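Local atomic coordinates of cytoplasmic protein (Cryptococcus neoformans var. grubii serotype A, PDB entry 7LPO), a protein that probably hydrolyses the beta-glucosidic bond of steryl glucosides, releasing glucose and free sterol, as a member of glycoside hydrolase family 5. Residues C366-H371 / D385-L390; G302-M307 / A377-L382; G275-K280 / V398-D403. All coordinates share one frame; numbering follows the deposited sequence.

Contact 1 of 3, residues C366-H371 / D385-L390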
loop_
_atom_site.group_PDB
_atom_site.type_symbol
_atom_site.label_atom_id
_atom_site.label_comp_id
_atom_site.label_asym_id
_atom_site.label_seq_id
_atom_site.Cartn_x
_atom_site.Cartn_y
_atom_site.Cartn_z
ATOM N N CYS A 366 28.333 6.361 16.606
ATOM C CA CYS A 366 26.972 6.837 16.397
ATOM C C CYS A 366 26.973 8.197 15.716
ATOM O O CYS A 366 27.606 9.147 16.195
ATOM C CB CYS A 366 26.223 6.929 17.726
ATOM S SG CYS A 366 24.524 7.508 17.569
ATOM N N ILE A 367 26.239 8.294 14.603
ATOM C CA ILE A 367 26.173 9.547 13.864
ATOM C C ILE A 367 25.372 10.601 14.619
ATOM O O ILE A 367 25.598 11.803 14.423
ATOM C CB ILE A 367 25.602 9.287 12.455
ATOM C CG1 ILE A 367 25.875 10.476 11.530
ATOM C CG2 ILE A 367 24.107 8.983 12.505
ATOM C CD1 ILE A 367 27.374 10.764 11.328
ATOM N N TRP A 368 24.468 10.189 15.515
ATOM C CA TRP A 368 23.681 11.160 16.273
ATOM C C TRP A 368 24.474 11.722 17.440
ATOM O O TRP A 368 24.394 12.922 17.727
ATOM C CB TRP A 368 22.382 10.512 16.739
ATOM C CG TRP A 368 21.624 9.990 15.566
ATOM C CD1 TRP A 368 21.247 8.701 15.336
ATOM C CD2 TRP A 368 21.182 10.747 14.431
ATOM N NE1 TRP A 368 20.599 8.607 14.126
ATOM C CE2 TRP A 368 20.535 9.854 13.560
ATOM C CE3 TRP A 368 21.268 12.095 14.073
ATOM C CZ2 TRP A 368 19.967 10.266 12.361
ATOM C CZ3 TRP A 368 20.712 12.501 12.886
ATOM C CH2 TRP A 368 20.069 11.593 12.042
ATOM N N ALA A 369 25.272 10.878 18.097
ATOM C CA ALA A 369 26.256 11.385 19.044
ATOM C C ALA A 369 27.213 12.347 18.357
ATOM O O ALA A 369 27.595 13.376 18.926
ATOM C CB ALA A 369 27.032 10.223 19.670
ATOM N N HIS A 370 27.606 12.027 17.125
ATOM C CA HIS A 370 28.539 12.864 16.389
ATOM C C HIS A 370 27.951 14.226 16.066
ATOM O O HIS A 370 28.706 15.163 15.806
ATOM C CB HIS A 370 28.959 12.158 15.102
ATOM C CG HIS A 370 30.089 12.829 14.396
ATOM N ND1 HIS A 370 31.290 13.098 15.012
ATOM C CD2 HIS A 370 30.200 13.290 13.129
ATOM C CE1 HIS A 370 32.098 13.689 14.151
ATOM N NE2 HIS A 370 31.457 13.825 13.005
ATOM N N HIS A 371 26.627 14.351 16.064
ATOM C CA HIS A 371 25.961 15.633 15.907
ATOM C C HIS A 371 25.538 16.226 17.245
ATOM O O HIS A 371 24.798 17.212 17.266
ATOM C CB HIS A 371 24.755 15.480 14.974
ATOM C CG HIS A 371 25.137 15.386 13.531
ATOM N ND1 HIS A 371 25.481 14.193 12.930
ATOM C CD2 HIS A 371 25.293 16.344 12.586
ATOM C CE1 HIS A 371 25.808 14.419 11.668
ATOM N NE2 HIS A 371 25.695 15.714 11.433
ATOM N N ASP A 385 15.085 17.003 22.569
ATOM C CA ASP A 385 14.138 17.537 21.597
ATOM C C ASP A 385 14.788 17.874 20.257
ATOM O O ASP A 385 14.166 18.542 19.425
ATOM C CB ASP A 385 13.461 18.782 22.169
ATOM C CG ASP A 385 14.446 19.914 22.409
ATOM O OD1 ASP A 385 15.653 19.633 22.609
ATOM O OD2 ASP A 385 14.017 21.085 22.395
ATOM N N TYR A 386 16.012 17.411 20.028
ATOM C CA TYR A 386 16.784 17.722 18.829
ATOM C C TYR A 386 15.969 17.676 17.545
ATOM O O TYR A 386 16.103 18.564 16.693
ATOM C CB TYR A 386 17.951 16.738 18.729
ATOM C CG TYR A 386 18.889 16.940 17.568
ATOM C CD1 TYR A 386 19.762 18.024 17.537
ATOM C CD2 TYR A 386 18.935 16.032 16.517
ATOM C CE1 TYR A 386 20.641 18.211 16.479
ATOM C CE2 TYR A 386 19.823 16.212 15.456
ATOM C CZ TYR A 386 20.662 17.303 15.449
ATOM O OH TYR A 386 21.525 17.488 14.407
ATOM N N PHE A 387 15.134 16.647 17.395
ATOM C CA PHE A 387 14.422 16.414 16.146
ATOM C C PHE A 387 13.049 17.081 16.089
ATOM O O PHE A 387 12.384 17.004 15.051
ATOM C CB PHE A 387 14.260 14.912 15.915
ATOM C CG PHE A 387 15.559 14.166 15.767
ATOM C CD1 PHE A 387 16.220 14.121 14.548
ATOM C CD2 PHE A 387 16.110 13.484 16.841
ATOM C CE1 PHE A 387 17.419 13.402 14.406
ATOM C CE2 PHE A 387 17.299 12.770 16.706
ATOM C CZ PHE A 387 17.948 12.725 15.480
ATOM N N SER A 388 12.604 17.735 17.156
ATOM C CA SER A 388 11.287 18.365 17.162
ATOM C C SER A 388 11.292 19.782 16.601
ATOM O O SER A 388 10.216 20.334 16.337
ATOM C CB SER A 388 10.727 18.401 18.585
ATOM O OG SER A 388 11.506 19.254 19.407
ATOM N N THR A 389 12.465 20.378 16.422
ATOM C CA THR A 389 12.603 21.746 15.949
ATOM C C THR A 389 13.750 21.774 14.943
ATOM O O THR A 389 14.306 20.736 14.584
ATOM C CB THR A 389 12.860 22.707 17.124
ATOM O OG1 THR A 389 14.031 22.290 17.846
ATOM C CG2 THR A 389 11.666 22.735 18.090
ATOM N N LEU A 390 14.125 22.963 14.499
ATOM C CA LEU A 390 15.315 23.124 13.660
ATOM C C LEU A 390 16.535 23.376 14.542
ATOM O O LEU A 390 16.500 24.284 15.381
ATOM C CB LEU A 390 15.132 24.281 12.687
ATOM C CG LEU A 390 13.855 24.183 11.845
ATOM C CD1 LEU A 390 13.537 25.500 11.177
ATOM C CD2 LEU A 390 13.995 23.066 10.799
#
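The backbones around His371 and Tyr386 stay well apart, their CA atoms 9.9 Å from each other at the nearest pairing, and aromatic side chains bridge the interval between the short turn of helix at 367-370 and the loop ahead of Thr389. The main piece is a T-shaped pair. Phe387 drives the CE1-CZ edge of its ring at one face of the Trp368 indole, with the planes at 79° and the centroid of the indole six-membered ring 5.1 Å from that of Phe387. Phe387 CZ comes to 3.7 Å from Trp368 CE3, offset toward the indole rim. On the opposite face lies CG2 of the preceding Ile367, so the indole is held between it and Phe387, while NE1 bonds to Thr210. Phe387 is backed in turn by its neighbour: CD2 of Tyr386 sits over the centre of one phenyl face. Tyr386, its CG swung opposite the backbone N (chi1 -178°), reaches across until OH is 3.8 Å from His371 CB; that hydroxyl bonds to Tyr221 O. His371 is pinned by a nearly straight bond in its ring plane, ND1 to Ile367 O at 2.8 Å, and by Lys224 N at NE2, which together fix the ring's rotation. This is a small aromatic cluster lying against helix 206-221, in a long excursion between parallel strands 263-267 and 424-427, consistent with the family's TIM barrel.

Contact 2 of 3, residues G302-M307 / A377-L382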
loop_
_atom_site.group_PDB
_atom_site.type_symbol
_atom_site.label_atom_id
_atom_site.label_comp_id
_atom_site.label_asym_id
_atom_site.label_seq_id
_atom_site.Cartn_x
_atom_site.Cartn_y
_atom_site.Cartn_z
ATOM N N GLY A 302 17.953 2.690 21.785
ATOM C CA GLY A 302 18.386 2.079 20.538
ATOM C C GLY A 302 19.749 2.572 20.088
ATOM O O GLY A 302 20.542 1.804 19.536
ATOM N N MET A 303 20.033 3.859 20.314
ATOM C CA MET A 303 21.352 4.405 20.021
ATOM C C MET A 303 22.423 3.762 20.896
ATOM O O MET A 303 23.508 3.423 20.410
ATOM C CB MET A 303 21.340 5.921 20.217
ATOM C CG MET A 303 20.506 6.684 19.185
ATOM S SD MET A 303 20.285 8.431 19.609
ATOM C CE MET A 303 19.118 8.938 18.344
ATOM N N ARG A 304 22.148 3.599 22.192
ATOM C CA ARG A 304 23.098 2.898 23.052
ATOM C C ARG A 304 23.312 1.473 22.572
ATOM O O ARG A 304 24.443 0.972 22.563
ATOM C CB ARG A 304 22.610 2.884 24.497
ATOM C CG ARG A 304 22.616 4.242 25.178
ATOM C CD ARG A 304 21.733 4.191 26.404
ATOM N NE ARG A 304 21.605 5.486 27.065
ATOM C CZ ARG A 304 20.591 5.818 27.857
ATOM N NH1 ARG A 304 19.610 4.949 28.075
ATOM N NH2 ARG A 304 20.558 7.020 28.423
ATOM N N LEU A 305 22.230 0.799 22.179
ATOM C CA LEU A 305 22.360 -0.538 21.615
ATOM C C LEU A 305 23.203 -0.513 20.346
ATOM O O LEU A 305 24.014 -1.412 20.107
ATOM C CB LEU A 305 20.969 -1.113 21.325
ATOM C CG LEU A 305 20.137 -1.545 22.536
ATOM C CD1 LEU A 305 18.695 -1.874 22.109
ATOM C CD2 LEU A 305 20.753 -2.737 23.220
ATOM N N GLY A 306 22.998 0.495 19.500
ATOM C CA GLY A 306 23.770 0.603 18.277
ATOM C C GLY A 306 25.244 0.866 18.506
ATOM O O GLY A 306 26.038 0.724 17.570
ATOM N N MET A 307 25.620 1.281 19.716
ATOM C CA MET A 307 27.013 1.374 20.127
ATOM C C MET A 307 27.453 0.142 20.916
ATOM O O MET A 307 28.514 0.161 21.546
ATOM C CB MET A 307 27.236 2.643 20.954
ATOM C CG MET A 307 27.316 3.922 20.129
ATOM S SD MET A 307 28.626 3.905 18.862
ATOM C CE MET A 307 30.078 3.687 19.886
ATOM N N ALA A 377 30.320 8.599 26.231
ATOM C CA ALA A 377 31.080 8.229 27.424
ATOM C C ALA A 377 30.169 8.091 28.639
ATOM O O ALA A 377 30.329 7.165 29.445
ATOM C CB ALA A 377 32.182 9.259 27.693
ATOM N N THR A 378 29.201 8.993 28.780
ATOM C CA THR A 378 28.301 9.005 29.922
ATOM C C THR A 378 26.892 8.521 29.603
ATOM O O THR A 378 26.093 8.356 30.530
ATOM C CB THR A 378 28.205 10.426 30.495
ATOM O OG1 THR A 378 27.634 11.296 29.508
ATOM C CG2 THR A 378 29.569 10.942 30.881
ATOM N N SER A 379 26.565 8.289 28.331
ATOM C CA SER A 379 25.228 7.877 27.895
ATOM C C SER A 379 24.176 8.941 28.188
ATOM O O SER A 379 22.982 8.633 28.299
ATOM C CB SER A 379 24.818 6.545 28.531
ATOM O OG SER A 379 25.790 5.544 28.279
ATOM N N THR A 380 24.596 10.195 28.304
ATOM C CA THR A 380 23.690 11.278 28.644
ATOM C C THR A 380 23.028 11.814 27.383
ATOM O O THR A 380 23.706 12.127 26.399
ATOM C CB THR A 380 24.435 12.399 29.370
ATOM O OG1 THR A 380 25.058 11.871 30.546
ATOM C CG2 THR A 380 23.476 13.503 29.767
ATOM N N LEU A 381 21.698 11.886 27.410
ATOM C CA LEU A 381 20.933 12.539 26.357
ATOM C C LEU A 381 21.139 14.039 26.483
ATOM O O LEU A 381 20.737 14.642 27.482
ATOM C CB LEU A 381 19.457 12.181 26.486
ATOM C CG LEU A 381 18.513 12.593 25.366
ATOM C CD1 LEU A 381 18.975 12.068 24.028
ATOM C CD2 LEU A 381 17.097 12.094 25.714
ATOM N N LEU A 382 21.787 14.640 25.490
ATOM C CA LEU A 382 22.126 16.055 25.562
ATOM C C LEU A 382 21.068 16.954 24.935
ATOM O O LEU A 382 20.894 18.096 25.381
ATOM C CB LEU A 382 23.463 16.312 24.868
ATOM C CG LEU A 382 24.711 15.688 25.483
ATOM C CD1 LEU A 382 25.915 16.028 24.617
ATOM C CD2 LEU A 382 24.941 16.161 26.907
#
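This is a surface contact, held by one side-chain-to-backbone hydrogen bond from Arg304 to the carbonyl of Ser379, between the last turns of helix 299-306 and the tip of the small hairpin formed by strands 374-375 and 380-381. The backbones approach to 7.3 Å between Arg304 CA and Ser379 CA, and the arginine covers the interval. Its chain runs extended from CG to NE after CG has turned opposite the carbonyl carbon (chi1 -69°), which carries the guanidinium off the helix toward the turn. NH2 then donates to Ser379 O over 2.9 Å. The bond is nearly straight at the hydrogen, 164°, and the oxygen lies close to the guanidinium plane, at its edge; the donor meets that oxygen almost head-on, with a C=O to nitrogen angle of 161°. Alongside, NE passes 3.7 Å from Ser379 CB, a packing touch beside the polar one. Ser379 has a positive phi, in the left-handed region, by which the chain turns before entering strand 380-381, and its own side chain rests on Glu309. Trp374, on the partner strand of the hairpin, receives Arg304 as well as Met303 and Met307 from the helix side. Both Arg304 and Ser379 also touch a crystal neighbour, and the lattice may influence their exact pose. The C-terminal turn of helix 299-306 is thus joined to the turn of a beta hairpin, at the surface of the excursion between strands 263-267 and 424-427.

Contact 3 of 3, residues G275-K280 / V398-D403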
loop_
_atom_site.group_PDB
_atom_site.type_symbol
_atom_site.label_atom_id
_atom_site.label_comp_id
_atom_site.label_asym_id
_atom_site.label_seq_id
_atom_site.Cartn_x
_atom_site.Cartn_y
_atom_site.Cartn_z
ATOM N N GLY A 275 11.199 8.410 10.345
ATOM C CA GLY A 275 12.408 8.378 11.145
ATOM C C GLY A 275 12.204 8.984 12.514
ATOM O O GLY A 275 11.210 8.726 13.197
ATOM N N LEU A 276 13.156 9.807 12.930
ATOM C CA LEU A 276 13.069 10.499 14.204
ATOM C C LEU A 276 12.478 11.894 14.078
ATOM O O LEU A 276 12.396 12.609 15.081
ATOM C CB LEU A 276 14.454 10.574 14.832
ATOM C CG LEU A 276 14.981 9.214 15.294
ATOM C CD1 LEU A 276 16.437 9.308 15.674
ATOM C CD2 LEU A 276 14.141 8.696 16.458
ATOM N N ILE A 277 12.056 12.290 12.876
ATOM C CA ILE A 277 11.609 13.656 12.643
ATOM C C ILE A 277 10.342 13.919 13.440
ATOM O O ILE A 277 9.357 13.178 13.335
ATOM C CB ILE A 277 11.359 13.895 11.150
ATOM C CG1 ILE A 277 12.640 13.755 10.336
ATOM C CG2 ILE A 277 10.762 15.264 10.945
ATOM C CD1 ILE A 277 12.372 13.510 8.860
ATOM N N GLY A 278 10.352 14.992 14.221
ATOM C CA GLY A 278 9.230 15.316 15.068
ATOM C C GLY A 278 9.242 14.646 16.418
ATOM O O GLY A 278 8.318 14.873 17.204
ATOM N N CYS A 279 10.249 13.829 16.718
ATOM C CA CYS A 279 10.315 13.219 18.037
ATOM C C CYS A 279 10.394 14.316 19.087
ATOM O O CYS A 279 11.247 15.203 19.006
ATOM C CB CYS A 279 11.523 12.294 18.158
ATOM S SG CYS A 279 11.573 11.445 19.771
ATOM N N LYS A 280 9.488 14.264 20.063
ATOM C CA LYS A 280 9.451 15.293 21.096
ATOM C C LYS A 280 10.473 15.034 22.194
ATOM O O LYS A 280 10.983 15.981 22.797
ATOM C CB LYS A 280 8.045 15.375 21.701
ATOM C CG LYS A 280 6.950 15.672 20.687
ATOM C CD LYS A 280 7.073 17.084 20.139
ATOM C CE LYS A 280 6.063 17.343 19.018
ATOM N NZ LYS A 280 6.696 17.279 17.658
ATOM N N VAL A 398 8.759 21.518 14.012
ATOM C CA VAL A 398 8.701 21.010 12.644
ATOM C C VAL A 398 7.461 20.145 12.440
ATOM O O VAL A 398 6.909 19.552 13.369
ATOM C CB VAL A 398 9.970 20.212 12.263
ATOM C CG1 VAL A 398 11.215 21.098 12.296
ATOM C CG2 VAL A 398 10.121 19.001 13.181
ATOM N N ASP A 399 7.044 20.053 11.181
ATOM C CA ASP A 399 5.940 19.210 10.733
ATOM C C ASP A 399 6.492 18.303 9.642
ATOM O O ASP A 399 6.849 18.781 8.561
ATOM C CB ASP A 399 4.786 20.062 10.208
ATOM C CG ASP A 399 3.574 19.239 9.818
ATOM O OD1 ASP A 399 3.743 18.097 9.336
ATOM O OD2 ASP A 399 2.441 19.743 9.993
ATOM N N PHE A 400 6.556 16.999 9.915
ATOM C CA PHE A 400 7.154 16.083 8.950
ATOM C C PHE A 400 6.478 16.194 7.590
ATOM O O PHE A 400 7.154 16.253 6.555
ATOM C CB PHE A 400 7.072 14.642 9.458
ATOM C CG PHE A 400 7.418 13.615 8.415
ATOM C CD1 PHE A 400 8.708 13.489 7.962
ATOM C CD2 PHE A 400 6.446 12.796 7.876
ATOM C CE1 PHE A 400 9.038 12.555 7.000
ATOM C CE2 PHE A 400 6.762 11.870 6.913
ATOM C CZ PHE A 400 8.070 11.754 6.470
ATOM N N VAL A 401 5.145 16.240 7.573
ATOM C CA VAL A 401 4.419 16.168 6.310
ATOM C C VAL A 401 4.578 17.458 5.519
ATOM O O VAL A 401 4.784 17.423 4.299
ATOM C CB VAL A 401 2.932 15.848 6.553
ATOM C CG1 VAL A 401 2.150 15.983 5.261
ATOM C CG2 VAL A 401 2.776 14.461 7.120
ATOM N N ASP A 402 4.485 18.613 6.186
ATOM C CA ASP A 402 4.535 19.875 5.452
ATOM C C ASP A 402 5.960 20.298 5.118
ATOM O O ASP A 402 6.190 20.919 4.075
ATOM C CB ASP A 402 3.870 21.012 6.239
ATOM C CG ASP A 402 2.489 20.661 6.745
ATOM O OD1 ASP A 402 1.794 19.832 6.111
ATOM O OD2 ASP A 402 2.094 21.229 7.790
ATOM N N ASP A 403 6.920 20.007 5.989
ATOM C CA ASP A 403 8.259 20.556 5.832
ATOM C C ASP A 403 9.213 19.641 5.080
ATOM O O ASP A 403 10.174 20.138 4.482
ATOM C CB ASP A 403 8.870 20.867 7.197
ATOM C CG ASP A 403 8.040 21.849 7.993
ATOM O OD1 ASP A 403 7.303 22.642 7.364
ATOM O OD2 ASP A 403 8.119 21.816 9.244
HETATM O O HOH W 1 7.669 18.912 15.960
#
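Ile277 has CG1 opposite its carbonyl carbon (chi1 -64°), leaving CG2 opposite the backbone N, and Phe400 has CG turned opposite its own N (chi1 169°); between them these settings bring both isoleucine branches against one edge of the phenyl ring. The motif is a type II beta turn, Leu276 to Cys279, packed on the capped start of helix 400-419. The two side chains cross at about a right angle. Ile277 CD1 reaches 3.8 Å from Phe400 CD1 near the ring plane, and Ile277 CG2 lies 4.0 Å from Phe400 CB. Behind them Phe216 and Ala217 of helix 206-221 take the isoleucine, and Phe216 also meets Phe400 edge to face, which makes this end of the contact a buried apolar cluster of Ile277, Phe400 and helix 206-221. Val398 packs more loosely, its CG2 4.1 Å from Gly278 N and 4.4 Å from Ile277 CG2. Gly278 fills the third position of the turn with positive phi, where a side chain would press on the preceding carbonyl oxygen, and the turn is closed by Cys279 N to Leu276 O at 3.0 Å. Across from it Asp399 serves as N-cap: OD1 takes weak bonds from Val401 N and Asp402 N, covering amides that the first helical turn leaves without backbone acceptors. Asp399 N in turn donates to Asp403 OD2, which it meets from above the carboxylate plane. At the outer edge Lys280 curls back on its own turn, its NZ bonding to Gly278 O at 2.9 Å. The same ammonium also approaches a water, at a short distance that is doubtful, and that water passes a hydrogen bond on to Val398 O, 2.8 Å from the water oxygen.

In the fold
All three contacts belong to the connection between parallel strands 263-267 and 424-427, on one side of the chain's centre, contacts 1 and 2 about 30 and 35 Å from it and contact 3 about 22 Å. Contact 3 encloses the others in sequence, while contacts 1 and 2 interleave: 302-307, 366-371, 377-382, then 385-390. Centre to centre, contact 1 lies about 12 Å from the others, which are about 22 Å apart. Contacts 1 and 3 share helix 206-221 as backing and are stitched by backbone bonds, Phe387 with Gly278 and Ser388 with Val398. Met303 links contact 2 to both, touching Trp368 and Leu276. So these parts pack on one another, contact 1 between the other two.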